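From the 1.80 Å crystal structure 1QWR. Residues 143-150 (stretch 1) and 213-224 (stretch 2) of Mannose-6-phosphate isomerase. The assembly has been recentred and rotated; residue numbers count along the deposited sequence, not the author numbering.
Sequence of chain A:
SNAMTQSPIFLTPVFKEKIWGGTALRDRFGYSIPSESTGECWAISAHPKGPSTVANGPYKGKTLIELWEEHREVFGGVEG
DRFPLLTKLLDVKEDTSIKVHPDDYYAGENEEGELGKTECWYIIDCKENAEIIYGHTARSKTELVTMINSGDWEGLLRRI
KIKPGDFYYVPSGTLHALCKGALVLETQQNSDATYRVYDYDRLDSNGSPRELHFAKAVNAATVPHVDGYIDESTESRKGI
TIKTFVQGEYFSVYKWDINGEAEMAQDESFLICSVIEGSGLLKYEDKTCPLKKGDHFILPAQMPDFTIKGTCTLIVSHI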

# COMPACT_ATOMS: atom_id res chain seq x y z
N GLU A 143 -21.52 0.95 22.48
CA GLU A 143 -20.41 0.45 23.29
C GLU A 143 -19.07 0.99 22.73
O GLU A 143 -18.20 1.40 23.48
CB GLU A 143 -20.42 -1.08 23.26
CG GLU A 143 -19.45 -1.80 24.18
CD GLU A 143 -19.77 -3.29 24.26
OE1 GLU A 143 -20.88 -3.64 24.73
OE2 GLU A 143 -18.94 -4.13 23.87
N LEU A 144 -18.93 0.97 21.41
CA LEU A 144 -17.72 1.47 20.78
C LEU A 144 -17.55 2.94 21.19
O LEU A 144 -16.47 3.37 21.63
CB LEU A 144 -17.83 1.35 19.26
CG LEU A 144 -16.66 1.90 18.44
CD1 LEU A 144 -15.44 1.03 18.70
CD2 LEU A 144 -17.01 1.92 16.93
N VAL A 145 -18.63 3.71 21.06
CA VAL A 145 -18.60 5.13 21.41
C VAL A 145 -18.20 5.32 22.87
O VAL A 145 -17.34 6.14 23.18
CB VAL A 145 -19.98 5.77 21.17
CG1 VAL A 145 -20.06 7.12 21.89
CG2 VAL A 145 -20.19 5.96 19.68
N THR A 146 -18.83 4.55 23.76
CA THR A 146 -18.54 4.62 25.19
C THR A 146 -17.07 4.33 25.49
O THR A 146 -16.42 5.08 26.22
CB THR A 146 -19.41 3.61 25.97
OG1 THR A 146 -20.80 3.90 25.73
CG2 THR A 146 -19.12 3.70 27.46
N MSE A 147 -16.55 3.24 24.94
CA MSE A 147 -15.17 2.86 25.17
C MSE A 147 -14.14 3.80 24.57
O MSE A 147 -13.01 3.88 25.05
CB MSE A 147 -14.93 1.45 24.67
CG MSE A 147 -15.71 0.45 25.45
SE MSE A 147 -15.26 -1.31 24.94
CE MSE A 147 -13.68 -1.55 26.03
N ILE A 148 -14.52 4.52 23.52
CA ILE A 148 -13.60 5.46 22.91
C ILE A 148 -13.59 6.72 23.77
O ILE A 148 -12.54 7.32 23.98
CB ILE A 148 -14.01 5.84 21.46
CG1 ILE A 148 -13.79 4.65 20.52
CG2 ILE A 148 -13.19 7.05 20.98
CD1 ILE A 148 -14.20 4.92 19.08
N ASN A 149 -14.77 7.10 24.27
CA ASN A 149 -14.89 8.29 25.11
C ASN A 149 -14.15 8.17 26.43
O ASN A 149 -13.67 9.16 26.96
CB ASN A 149 -16.36 8.63 25.38
CG ASN A 149 -17.01 9.38 24.24
OD1 ASN A 149 -16.33 10.12 23.52
ND2 ASN A 149 -18.31 9.21 24.06
N SER A 150 -14.05 6.96 26.97
CA SER A 150 -13.34 6.79 28.23
C SER A 150 -11.89 6.39 27.94
O SER A 150 -11.14 6.01 28.83
CB SER A 150 -14.04 5.75 29.11
OG SER A 150 -13.98 4.45 28.55
N HIS A 213 -11.98 12.36 13.47
CA HIS A 213 -13.28 12.29 12.80
C HIS A 213 -14.07 11.22 13.54
O HIS A 213 -14.36 10.16 12.99
CB HIS A 213 -13.09 11.86 11.34
CG HIS A 213 -11.84 12.40 10.71
ND1 HIS A 213 -11.84 13.51 9.89
CD2 HIS A 213 -10.55 11.99 10.80
CE1 HIS A 213 -10.60 13.76 9.50
NE2 HIS A 213 -9.80 12.86 10.04
N PHE A 214 -14.41 11.51 14.80
CA PHE A 214 -15.12 10.57 15.65
C PHE A 214 -16.44 10.02 15.07
O PHE A 214 -16.61 8.81 14.97
CB PHE A 214 -15.38 11.23 17.02
CG PHE A 214 -15.64 10.25 18.14
CD1 PHE A 214 -15.63 8.87 17.90
CD2 PHE A 214 -15.90 10.70 19.43
CE1 PHE A 214 -15.88 7.96 18.94
CE2 PHE A 214 -16.15 9.80 20.47
CZ PHE A 214 -16.14 8.43 20.22
N ALA A 215 -17.36 10.90 14.71
CA ALA A 215 -18.66 10.50 14.17
C ALA A 215 -18.51 9.65 12.92
O ALA A 215 -19.08 8.55 12.83
CB ALA A 215 -19.50 11.74 13.85
N LYS A 216 -17.75 10.15 11.96
CA LYS A 216 -17.55 9.41 10.73
C LYS A 216 -16.91 8.05 10.96
O LYS A 216 -17.28 7.08 10.31
CB LYS A 216 -16.73 10.23 9.73
CG LYS A 216 -17.53 11.36 9.07
CD LYS A 216 -16.72 12.08 8.01
CE LYS A 216 -17.58 13.04 7.22
NZ LYS A 216 -16.79 13.70 6.15
N ALA A 217 -15.95 7.99 11.88
CA ALA A 217 -15.28 6.72 12.16
C ALA A 217 -16.29 5.73 12.71
O ALA A 217 -16.32 4.56 12.32
CB ALA A 217 -14.15 6.93 13.19
N VAL A 218 -17.11 6.18 13.64
CA VAL A 218 -18.10 5.28 14.23
C VAL A 218 -19.10 4.83 13.17
O VAL A 218 -19.49 3.66 13.11
CB VAL A 218 -18.80 5.95 15.42
CG1 VAL A 218 -19.87 5.03 15.98
CG2 VAL A 218 -17.76 6.26 16.51
N ASN A 219 -19.51 5.76 12.31
CA ASN A 219 -20.45 5.42 11.24
C ASN A 219 -19.84 4.42 10.25
O ASN A 219 -20.52 3.51 9.77
CB ASN A 219 -20.85 6.67 10.48
CG ASN A 219 -22.04 7.38 11.11
OD1 ASN A 219 -23.18 6.92 11.01
ND2 ASN A 219 -21.78 8.50 11.76
N ALA A 220 -18.56 4.58 9.94
CA ALA A 220 -17.92 3.68 8.97
C ALA A 220 -17.45 2.36 9.52
O ALA A 220 -17.23 1.39 8.77
CB ALA A 220 -16.75 4.40 8.30
N ALA A 221 -17.28 2.31 10.84
CA ALA A 221 -16.75 1.13 11.49
C ALA A 221 -17.69 -0.05 11.55
O ALA A 221 -18.88 0.09 11.81
CB ALA A 221 -16.29 1.50 12.92
N THR A 222 -17.13 -1.22 11.30
CA THR A 222 -17.87 -2.46 11.35
C THR A 222 -17.95 -2.90 12.81
O THR A 222 -16.93 -3.06 13.47
CB THR A 222 -17.14 -3.54 10.60
OG1 THR A 222 -17.00 -3.12 9.24
CG2 THR A 222 -17.90 -4.87 10.66
N VAL A 223 -19.16 -3.10 13.31
CA VAL A 223 -19.35 -3.52 14.69
C VAL A 223 -20.42 -4.62 14.73
O VAL A 223 -21.50 -4.43 14.19
CB VAL A 223 -19.85 -2.35 15.55
CG1 VAL A 223 -20.02 -2.81 17.00
CG2 VAL A 223 -18.87 -1.17 15.45
N PRO A 224 -20.11 -5.78 15.34
CA PRO A 224 -18.85 -6.11 15.99
C PRO A 224 -17.78 -6.43 14.97
O PRO A 224 -18.07 -6.59 13.79
CB PRO A 224 -19.20 -7.34 16.81
CG PRO A 224 -20.19 -8.04 15.95
CD PRO A 224 -21.08 -6.88 15.52

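Two helices far apart in sequence can pack side by side without a hydrogen bond between them, and this pair from mannose-6-phosphate isomerase is a compact example. Stretch 1 is helical from residue 143, within a helix that begins earlier in the chain, to residue 149; Ser150 is the first residue to leave helical phi/psi. In stretch 2, His213 occupies the N-cap position, the helix runs from 214 to 220, and Ala221 turns the chain into an extended segment that ends with a cis peptide bond before Pro224. The N-to-C directions of the two helices make an angle of 141°, so they run roughly antiparallel but strongly splayed, and their axes come no closer than 10.8 Å. The backbones are nearest at Val145 and Val218, whose CA atoms lie 7.2 Å apart.

Backbone hydrogen bonds run within each helix. In the first, Ile148 N donates to Leu144 O at 2.9 Å and Asn149 N to Val145 O at 3.0 Å; in the second, Val218 N donates to Phe214 O at 3.0 Å and Ala221 N to Ala217 O at 2.9 Å. No hydrogen bond crosses between the stretches. The contact is mainly between side chains and buries 337 Å² counted over both sides.

Helical periodicity accounts for much of the contact. Leu144 and Ile148, four residues apart, both direct their CA-to-CB bonds toward the second stretch, and Phe214 and Val218, also four apart, direct theirs toward the first. Ala217 points the same way, but its short side chain makes no contact. Thr146 and Ala215 point away and make no contact.

Leu144, with chi1 t and chi2 p, packs near the C-terminal end of the second helix. Leu144 CD2 lies 4.3 Å from Val218 CG1, 4.1 Å from Ala221 CB and 3.9 Å from Val223 CG2, so one methyl touches the helix, its first non-helical residue and the extended segment that follows. Beside it, Val145 CG2 meets Val218 CG1 at 3.8 Å, although the CA-to-CB bond of Val145 points sideways. These are dispersion contacts between branched aliphatic groups, and they gain from keeping hydrocarbon out of water.

Phe214 anchors the other end of the contact and has the largest covered area of any residue here, 93 Å². Its CA-to-CB bond points toward the first helix, and with chi1 t its ring meets Ile148, Val145 and Asn149. Ile148 CG2 approaches Phe214 CZ obliquely at 3.3 Å, a tight apolar contact. Two oxygens lie at the ring edge, near its plane: Val145 O is 3.9 Å from Phe214 CZ, and Asn149 OD1 is 3.1 Å from Phe214 CE2. The polarity suits this arrangement, because the C-H groups around an aromatic rim carry slight positive charge and can face an oxygen favourably. Asn149 CA-to-CB points sideways, but the end of its side chain comes nearer, bringing OD1 to the ring. The example thus combines aliphatic packing around Leu144 and Val145 with a Phe214 ring that meets both an aliphatic group and two oxygens, without a conventional hydrogen bond between the two stretches.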